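Local coordinates for protein cytosolic IMP-GMP specific 5'-nucleotidase (Legionella pneumophila subsp. pneumophila, PDB 4OHF) that probably hydrolyses purine nucleoside 5'-monophosphates such as IMP and GMP, as a magnesium-binding nucleotidase of the HAD superfamily, at residues F206-S211 and F240-A245; G272-G277 and K285-D290. One frame throughout, in Å; residues are numbered along the deposited sequence.

Contact 1: residues F206-S211 and F240-A245. With PO4 (phosphate ion), chain H.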
ATOM      1  N   PHE B 206     -14.313  28.741 -18.991  1.00 41.41           N
ATOM      2  CA  PHE B 206     -13.940  27.661 -19.892  1.00 39.99           C
ATOM      3  C   PHE B 206     -14.701  26.381 -19.571  1.00 40.63           C
ATOM      4  O   PHE B 206     -15.119  26.158 -18.431  1.00 42.28           O
ATOM      5  CB  PHE B 206     -12.411  27.422 -19.870  1.00 36.84           C
ATOM      6  CG  PHE B 206     -11.868  26.856 -18.574  1.00 34.25           C
ATOM      7  CD1 PHE B 206     -11.701  25.471 -18.409  1.00 32.87           C
ATOM      8  CD2 PHE B 206     -11.424  27.704 -17.556  1.00 32.83           C
ATOM      9  CE1 PHE B 206     -11.088  24.947 -17.255  1.00 29.40           C
ATOM     10  CE2 PHE B 206     -10.810  27.189 -16.396  1.00 32.26           C
ATOM     11  CZ  PHE B 206     -10.641  25.806 -16.251  1.00 31.11           C
ATOM     12  N   ILE B 207     -14.899  25.554 -20.592  1.00 39.45           N
ATOM     13  CA  ILE B 207     -15.582  24.288 -20.442  1.00 39.27           C
ATOM     14  C   ILE B 207     -14.552  23.174 -20.309  1.00 40.10           C
ATOM     15  O   ILE B 207     -13.533  23.173 -21.000  1.00 41.53           O
ATOM     16  CB  ILE B 207     -16.475  24.006 -21.664  1.00 40.10           C
ATOM     17  CG1 ILE B 207     -17.620  25.017 -21.695  1.00 40.38           C
ATOM     18  CG2 ILE B 207     -17.027  22.576 -21.609  1.00 38.95           C
ATOM     19  CD1 ILE B 207     -18.528  24.859 -22.871  1.00 40.60           C
ATOM     20  N   LEU B 208     -14.809  22.229 -19.415  1.00 38.51           N
ATOM     21  CA  LEU B 208     -13.897  21.103 -19.217  1.00 39.37           C
ATOM     22  C   LEU B 208     -14.807  19.876 -19.121  1.00 40.38           C
ATOM     23  O   LEU B 208     -15.286  19.523 -18.035  1.00 38.25           O
ATOM     24  CB  LEU B 208     -13.094  21.292 -17.922  1.00 39.21           C
ATOM     25  CG  LEU B 208     -12.003  20.285 -17.561  1.00 37.75           C
ATOM     26  CD1 LEU B 208     -10.887  20.341 -18.601  1.00 37.35           C
ATOM     27  CD2 LEU B 208     -11.448  20.600 -16.175  1.00 37.97           C
ATOM     28  N   THR B 209     -15.044  19.243 -20.270  1.00 39.76           N
ATOM     29  CA  THR B 209     -15.932  18.090 -20.354  1.00 38.82           C
ATOM     30  C   THR B 209     -15.274  16.778 -20.749  1.00 39.91           C
ATOM     31  O   THR B 209     -14.244  16.750 -21.412  1.00 42.85           O
ATOM     32  CB  THR B 209     -17.059  18.349 -21.375  1.00 38.96           C
ATOM     33  OG1 THR B 209     -17.795  17.146 -21.588  1.00 37.44           O
ATOM     34  CG2 THR B 209     -16.486  18.798 -22.720  1.00 36.99           C
ATOM     35  N   ASN B 210     -15.885  15.674 -20.363  1.00 41.09           N
ATOM     36  CA  ASN B 210     -15.351  14.372 -20.731  1.00 42.24           C
ATOM     37  C   ASN B 210     -15.976  13.908 -22.060  1.00 42.44           C
ATOM     38  O   ASN B 210     -15.601  12.873 -22.592  1.00 43.44           O
ATOM     39  CB  ASN B 210     -15.624  13.354 -19.617  1.00 41.89           C
ATOM     40  CG  ASN B 210     -14.481  13.253 -18.621  1.00 42.23           C
ATOM     41  OD1 ASN B 210     -13.632  14.136 -18.531  1.00 46.81           O
ATOM     42  ND2 ASN B 210     -14.461  12.174 -17.860  1.00 42.40           N
ATOM     43  N   SER B 211     -16.929  14.682 -22.584  1.00 42.73           N
ATOM     44  CA  SER B 211     -17.606  14.363 -23.846  1.00 42.98           C
ATOM     45  C   SER B 211     -16.736  14.856 -24.975  1.00 44.49           C
ATOM     46  O   SER B 211     -15.942  15.778 -24.784  1.00 45.28           O
ATOM     47  CB  SER B 211     -18.957  15.075 -23.940  1.00 42.83           C
ATOM     48  OG  SER B 211     -19.834  14.641 -22.915  1.00 45.84           O
ATOM     49  N   PHE B 240     -11.788  28.954 -23.382  1.00 50.00           N
ATOM     50  CA  PHE B 240     -11.304  27.655 -23.843  1.00 48.32           C
ATOM     51  C   PHE B 240     -12.422  26.653 -23.698  1.00 48.10           C
ATOM     52  O   PHE B 240     -13.332  26.811 -22.867  1.00 46.85           O
ATOM     53  CB  PHE B 240     -10.156  27.124 -22.990  1.00 49.18           C
ATOM     54  CG  PHE B 240      -8.923  27.950 -23.037  1.00 51.64           C
ATOM     55  CD1 PHE B 240      -8.761  29.028 -22.174  1.00 52.07           C
ATOM     56  CD2 PHE B 240      -7.906  27.636 -23.933  1.00 52.62           C
ATOM     57  CE1 PHE B 240      -7.598  29.783 -22.196  1.00 53.39           C
ATOM     58  CE2 PHE B 240      -6.734  28.379 -23.971  1.00 53.79           C
ATOM     59  CZ  PHE B 240      -6.578  29.459 -23.099  1.00 54.96           C
ATOM     60  N   VAL B 241     -12.346  25.604 -24.496  1.00 46.20           N
ATOM     61  CA  VAL B 241     -13.323  24.550 -24.404  1.00 46.11           C
ATOM     62  C   VAL B 241     -12.513  23.281 -24.586  1.00 44.37           C
ATOM     63  O   VAL B 241     -12.056  22.981 -25.679  1.00 44.32           O
ATOM     64  CB  VAL B 241     -14.463  24.716 -25.466  1.00 45.84           C
ATOM     65  CG1 VAL B 241     -13.877  25.052 -26.792  1.00 48.45           C
ATOM     66  CG2 VAL B 241     -15.309  23.442 -25.552  1.00 44.66           C
ATOM     67  N   ILE B 242     -12.308  22.575 -23.475  1.00 43.12           N
ATOM     68  CA  ILE B 242     -11.531  21.341 -23.428  1.00 42.77           C
ATOM     69  C   ILE B 242     -12.421  20.087 -23.407  1.00 42.60           C
ATOM     70  O   ILE B 242     -13.195  19.867 -22.470  1.00 41.98           O
ATOM     71  CB  ILE B 242     -10.614  21.358 -22.183  1.00 41.91           C
ATOM     72  CG1 ILE B 242      -9.857  22.691 -22.129  1.00 39.71           C
ATOM     73  CG2 ILE B 242      -9.645  20.195 -22.227  1.00 41.29           C
ATOM     74  CD1 ILE B 242      -8.989  22.869 -20.889  1.00 39.60           C
ATOM     75  N   THR B 243     -12.281  19.260 -24.441  1.00 42.64           N
ATOM     76  CA  THR B 243     -13.074  18.047 -24.589  1.00 41.27           C
ATOM     77  C   THR B 243     -12.311  16.738 -24.345  1.00 41.86           C
ATOM     78  O   THR B 243     -11.078  16.708 -24.392  1.00 40.73           O
ATOM     79  CB  THR B 243     -13.701  18.035 -25.966  1.00 40.65           C
ATOM     80  OG1 THR B 243     -12.668  17.999 -26.957  1.00 42.43           O
ATOM     81  CG2 THR B 243     -14.513  19.300 -26.163  1.00 39.91           C
ATOM     82  N   LEU B 244     -13.057  15.654 -24.106  1.00 42.88           N
ATOM     83  CA  LEU B 244     -12.468  14.358 -23.784  1.00 42.54           C
ATOM     84  C   LEU B 244     -11.362  14.683 -22.773  1.00 43.50           C
ATOM     85  O   LEU B 244     -10.217  14.237 -22.885  1.00 43.38           O
ATOM     86  CB  LEU B 244     -11.895  13.683 -25.033  1.00 43.30           C
ATOM     87  CG  LEU B 244     -12.879  12.890 -25.907  1.00 45.93           C
ATOM     88  CD1 LEU B 244     -12.161  12.372 -27.145  1.00 44.75           C
ATOM     89  CD2 LEU B 244     -13.475  11.724 -25.122  1.00 43.41           C
ATOM     90  N   ALA B 245     -11.733  15.489 -21.784  1.00 41.73           N
ATOM     91  CA  ALA B 245     -10.807  15.932 -20.762  1.00 42.03           C
ATOM     92  C   ALA B 245     -10.185  14.782 -20.009  1.00 41.41           C
ATOM     93  O   ALA B 245      -9.053  14.870 -19.557  1.00 41.42           O
ATOM     94  CB  ALA B 245     -11.511  16.869 -19.794  1.00 40.92           C
TER
HETATM   95  P   PO4 H 501     -18.856  16.104 -18.526  1.00 42.93           P
HETATM   96  O1  PO4 H 501     -19.123  14.950 -19.426  1.00 41.46           O
HETATM   97  O2  PO4 H 501     -19.710  16.016 -17.324  1.00 42.08           O
HETATM   98  O3  PO4 H 501     -19.151  17.373 -19.247  1.00 38.19           O
HETATM   99  O4  PO4 H 501     -17.434  16.077 -18.102  1.00 45.64           O

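Contact 2: residues G272-G277 and K285-D290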
ATOM      1  N   GLY B 272       4.238  24.157 -27.463  1.00 62.84           N
ATOM      2  CA  GLY B 272       4.217  25.498 -26.920  1.00 62.29           C
ATOM      3  C   GLY B 272       2.968  25.676 -26.078  1.00 62.60           C
ATOM      4  O   GLY B 272       2.246  24.709 -25.832  1.00 62.36           O
ATOM      5  N   PRO B 273       2.680  26.902 -25.619  1.00 62.01           N
ATOM      6  CA  PRO B 273       1.498  27.174 -24.795  1.00 62.22           C
ATOM      7  C   PRO B 273       0.175  27.090 -25.558  1.00 61.29           C
ATOM      8  O   PRO B 273       0.106  27.408 -26.747  1.00 61.84           O
ATOM      9  CB  PRO B 273       1.771  28.579 -24.274  1.00 62.04           C
ATOM     10  CG  PRO B 273       2.466  29.210 -25.442  1.00 62.36           C
ATOM     11  CD  PRO B 273       3.449  28.135 -25.849  1.00 61.65           C
ATOM     12  N   ILE B 274      -0.876  26.659 -24.871  1.00 60.31           N
ATOM     13  CA  ILE B 274      -2.189  26.568 -25.498  1.00 59.18           C
ATOM     14  C   ILE B 274      -2.806  27.964 -25.507  1.00 58.10           C
ATOM     15  O   ILE B 274      -2.656  28.735 -24.561  1.00 57.84           O
ATOM     16  CB  ILE B 274      -3.129  25.603 -24.733  1.00 59.87           C
ATOM     17  CG1 ILE B 274      -3.290  26.068 -23.287  1.00 58.38           C
ATOM     18  CG2 ILE B 274      -2.576  24.182 -24.779  1.00 59.52           C
ATOM     19  CD1 ILE B 274      -4.223  25.196 -22.481  1.00 60.80           C
ATOM     20  N   VAL B 275      -3.494  28.289 -26.589  1.00 56.76           N
ATOM     21  CA  VAL B 275      -4.108  29.595 -26.720  1.00 54.77           C
ATOM     22  C   VAL B 275      -5.606  29.408 -26.866  1.00 53.62           C
ATOM     23  O   VAL B 275      -6.060  28.386 -27.374  1.00 53.30           O
ATOM     24  CB  VAL B 275      -3.551  30.353 -27.959  1.00 54.88           C
ATOM     25  CG1 VAL B 275      -2.101  30.753 -27.717  1.00 52.96           C
ATOM     26  CG2 VAL B 275      -3.649  29.473 -29.198  1.00 51.91           C
ATOM     27  N   PRO B 276      -6.388  30.405 -26.435  1.00 52.29           N
ATOM     28  CA  PRO B 276      -7.843  30.320 -26.527  1.00 51.95           C
ATOM     29  C   PRO B 276      -8.282  29.511 -27.738  1.00 51.80           C
ATOM     30  O   PRO B 276      -7.791  29.716 -28.847  1.00 51.90           O
ATOM     31  CB  PRO B 276      -8.262  31.781 -26.603  1.00 51.82           C
ATOM     32  CG  PRO B 276      -7.247  32.449 -25.708  1.00 50.91           C
ATOM     33  CD  PRO B 276      -5.955  31.778 -26.106  1.00 51.44           C
ATOM     34  N   GLY B 277      -9.193  28.573 -27.506  1.00 51.93           N
ATOM     35  CA  GLY B 277      -9.679  27.729 -28.583  1.00 49.47           C
ATOM     36  C   GLY B 277     -10.209  26.408 -28.059  1.00 48.11           C
ATOM     37  O   GLY B 277     -10.448  26.254 -26.860  1.00 47.46           O
ATOM     38  N   LYS B 285      -2.007  20.981 -14.817  1.00 45.47           N
ATOM     39  CA  LYS B 285      -0.679  21.546 -14.648  1.00 47.74           C
ATOM     40  C   LYS B 285      -0.313  22.468 -15.815  1.00 47.57           C
ATOM     41  O   LYS B 285      -0.057  23.660 -15.623  1.00 45.96           O
ATOM     42  CB  LYS B 285       0.341  20.411 -14.531  1.00 50.90           C
ATOM     43  CG  LYS B 285       1.799  20.848 -14.478  1.00 55.03           C
ATOM     44  CD  LYS B 285       2.176  21.465 -13.147  1.00 58.90           C
ATOM     45  CE  LYS B 285       3.505  20.893 -12.627  1.00 60.47           C
ATOM     46  NZ  LYS B 285       4.612  20.967 -13.628  1.00 60.70           N
ATOM     47  N   LYS B 286      -0.308  21.918 -17.027  1.00 47.18           N
ATOM     48  CA  LYS B 286       0.039  22.712 -18.198  1.00 47.74           C
ATOM     49  C   LYS B 286      -0.912  23.874 -18.451  1.00 48.71           C
ATOM     50  O   LYS B 286      -0.479  24.956 -18.835  1.00 48.62           O
ATOM     51  CB  LYS B 286       0.111  21.824 -19.444  1.00 45.06           C
ATOM     52  CG  LYS B 286       0.392  22.595 -20.722  1.00 41.05           C
ATOM     53  CD  LYS B 286       0.991  21.685 -21.778  1.00 42.16           C
ATOM     54  CE  LYS B 286       0.875  22.294 -23.166  1.00 43.00           C
ATOM     55  NZ  LYS B 286       1.625  23.579 -23.317  1.00 41.00           N
ATOM     56  N   PHE B 287      -2.204  23.643 -18.229  1.00 49.71           N
ATOM     57  CA  PHE B 287      -3.225  24.663 -18.448  1.00 51.47           C
ATOM     58  C   PHE B 287      -2.974  25.876 -17.576  1.00 52.70           C
ATOM     59  O   PHE B 287      -3.007  27.017 -18.039  1.00 52.53           O
ATOM     60  CB  PHE B 287      -4.616  24.080 -18.147  1.00 51.06           C
ATOM     61  CG  PHE B 287      -5.745  25.058 -18.326  1.00 50.15           C
ATOM     62  CD1 PHE B 287      -6.114  25.922 -17.296  1.00 49.71           C
ATOM     63  CD2 PHE B 287      -6.450  25.114 -19.532  1.00 51.67           C
ATOM     64  CE1 PHE B 287      -7.169  26.828 -17.458  1.00 49.26           C
ATOM     65  CE2 PHE B 287      -7.508  26.016 -19.710  1.00 49.70           C
ATOM     66  CZ  PHE B 287      -7.866  26.872 -18.668  1.00 49.59           C
ATOM     67  N   THR B 288      -2.722  25.615 -16.303  1.00 55.08           N
ATOM     68  CA  THR B 288      -2.473  26.670 -15.337  1.00 56.97           C
ATOM     69  C   THR B 288      -1.178  27.428 -15.644  1.00 59.08           C
ATOM     70  O   THR B 288      -1.107  28.657 -15.491  1.00 58.81           O
ATOM     71  CB  THR B 288      -2.415  26.075 -13.916  1.00 56.87           C
ATOM     72  OG1 THR B 288      -3.646  25.390 -13.644  1.00 53.99           O
ATOM     73  CG2 THR B 288      -2.202  27.177 -12.874  1.00 55.83           C
ATOM     74  N   GLU B 289      -0.155  26.702 -16.083  1.00 59.44           N
ATOM     75  CA  GLU B 289       1.116  27.335 -16.407  1.00 60.36           C
ATOM     76  C   GLU B 289       0.968  28.232 -17.628  1.00 60.56           C
ATOM     77  O   GLU B 289       1.305  29.415 -17.580  1.00 59.42           O
ATOM     78  CB  GLU B 289       2.189  26.268 -16.655  1.00 61.29           C
ATOM     79  CG  GLU B 289       3.104  26.011 -15.462  1.00 61.56           C
ATOM     80  CD  GLU B 289       3.688  24.606 -15.450  1.00 63.58           C
ATOM     81  OE1 GLU B 289       4.066  24.108 -16.535  1.00 63.15           O
ATOM     82  OE2 GLU B 289       3.775  24.002 -14.348  1.00 63.85           O
ATOM     83  N   ASP B 290       0.440  27.673 -18.713  1.00 61.23           N
ATOM     84  CA  ASP B 290       0.262  28.420 -19.950  1.00 61.58           C
ATOM     85  C   ASP B 290      -0.641  29.643 -19.827  1.00 62.08           C
ATOM     86  O   ASP B 290      -0.586  30.530 -20.670  1.00 64.05           O
ATOM     87  CB  ASP B 290      -0.254  27.503 -21.060  1.00 62.35           C
ATOM     88  CG  ASP B 290       0.686  26.351 -21.339  1.00 62.90           C
ATOM     89  OD1 ASP B 290       1.894  26.478 -21.047  1.00 63.20           O
ATOM     90  OD2 ASP B 290       0.220  25.320 -21.861  1.00 64.84           O
TER

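Contact 1: residues F206-S211 and F240-A245
F206 and F240 meet at their roots, CB to CB at 3.9 Å, and their rings lead apart. Both rings are met by F287, which packs edge-to-face with F240 and at about 40° to the ring of F206. The amide of N210 brings OD1 to 3.7 Å from A245 CB, and this same oxygen accepts from the backbone N of K247. Between these flat groups run two parallel strands, bonded by I207 N to F240 O, I242 N to I207 O and T209 N to I242 O, the last at 2.9 Å. L208 holds CG anti to the backbone N (chi1 -176°) and lies alongside I242, with its CD1 3.7 Å from I242 CB and equally close to A245 CB. I207 and V241 pair on the other sheet face.

Beyond the strands, A245 N bonds to T209 O and L244 N to S211 O. T209 OG1 forms an ST turn by accepting S211 N at 2.8 Å, and donates to phosphate O3 at 2.7 Å; N210 N reaches phosphate O4 at 2.8 Å. The ion, probably from the crystallisation liquor, is also bound by D25 N and K247 NZ, and the magnesium ion lies about 7 Å from the T209 side chain, consistent with the HAD phosphate site and with T209 as its motif II residue. The pair belongs to a beta-alpha-beta unit: helix 213-224 covers the I207 face through L220, strand 19-22 flanks 204-208, and strand 277-281 flanks 240-243.

Contact 2: residues G272-G277 and K285-D290
Loop-to-helix packing joins 272-277, the connection that leads into strand 277-281, to the short helix 284-290, away from the metal and nucleotide sites. K286 is the main polar link. Its chain runs extended until a bend at the last torsion (chi4 63°) places NZ where it can donate to G272 O at 2.8 Å, from above the carbonyl plane, and to D290 OD2 at 2.7 Å. The second bond is a salt bridge one helical turn along, reaching OD2 on its syn side, 20° out of the carboxylate plane. The same oxygen takes a weak bond from I274 N at 3.5 Å. The D290 carboxylate also rests against P273, its CG 3.6 Å from P273 CA.

Next to this polar group, I274 crosses F287 at about a right angle and sets its CD1 3.7 Å from F287 CD2, approaching the ring obliquely. F257 of strand 257-260 touches the side chains of I274, K286 and F287.

One ammonium group thus serves a loop carbonyl and a helix carboxylate together, and D290 OD2 in turn receives both this charge and a loop N-H. Such sharing would be expected to favour the ionised form of D290, while tying the position of the loop backbone to a side-chain pair on the helix.

Overall arrangement
The two contacts follow one another along the chain, contact 1 closing before contact 2 opens, and their centres lie 13 Å apart on the same side of the chain's centre. Contact 1 lies within the large mixed sheet and contact 2 packs beside it; strands 204-208, 240-243 and 277-281 are consecutive neighbours there. The loop of contact 2 enters the third of these, where V241 N and G277 O, 3.1 Å apart, probably form a hydrogen bond. Across the sheet face, F287 CD2 packs 3.7 Å from I242 CD1. Contact 1 lies beside the magnesium site, consistent with the active-site end of a HAD-like core, while contact 2 is away from that site.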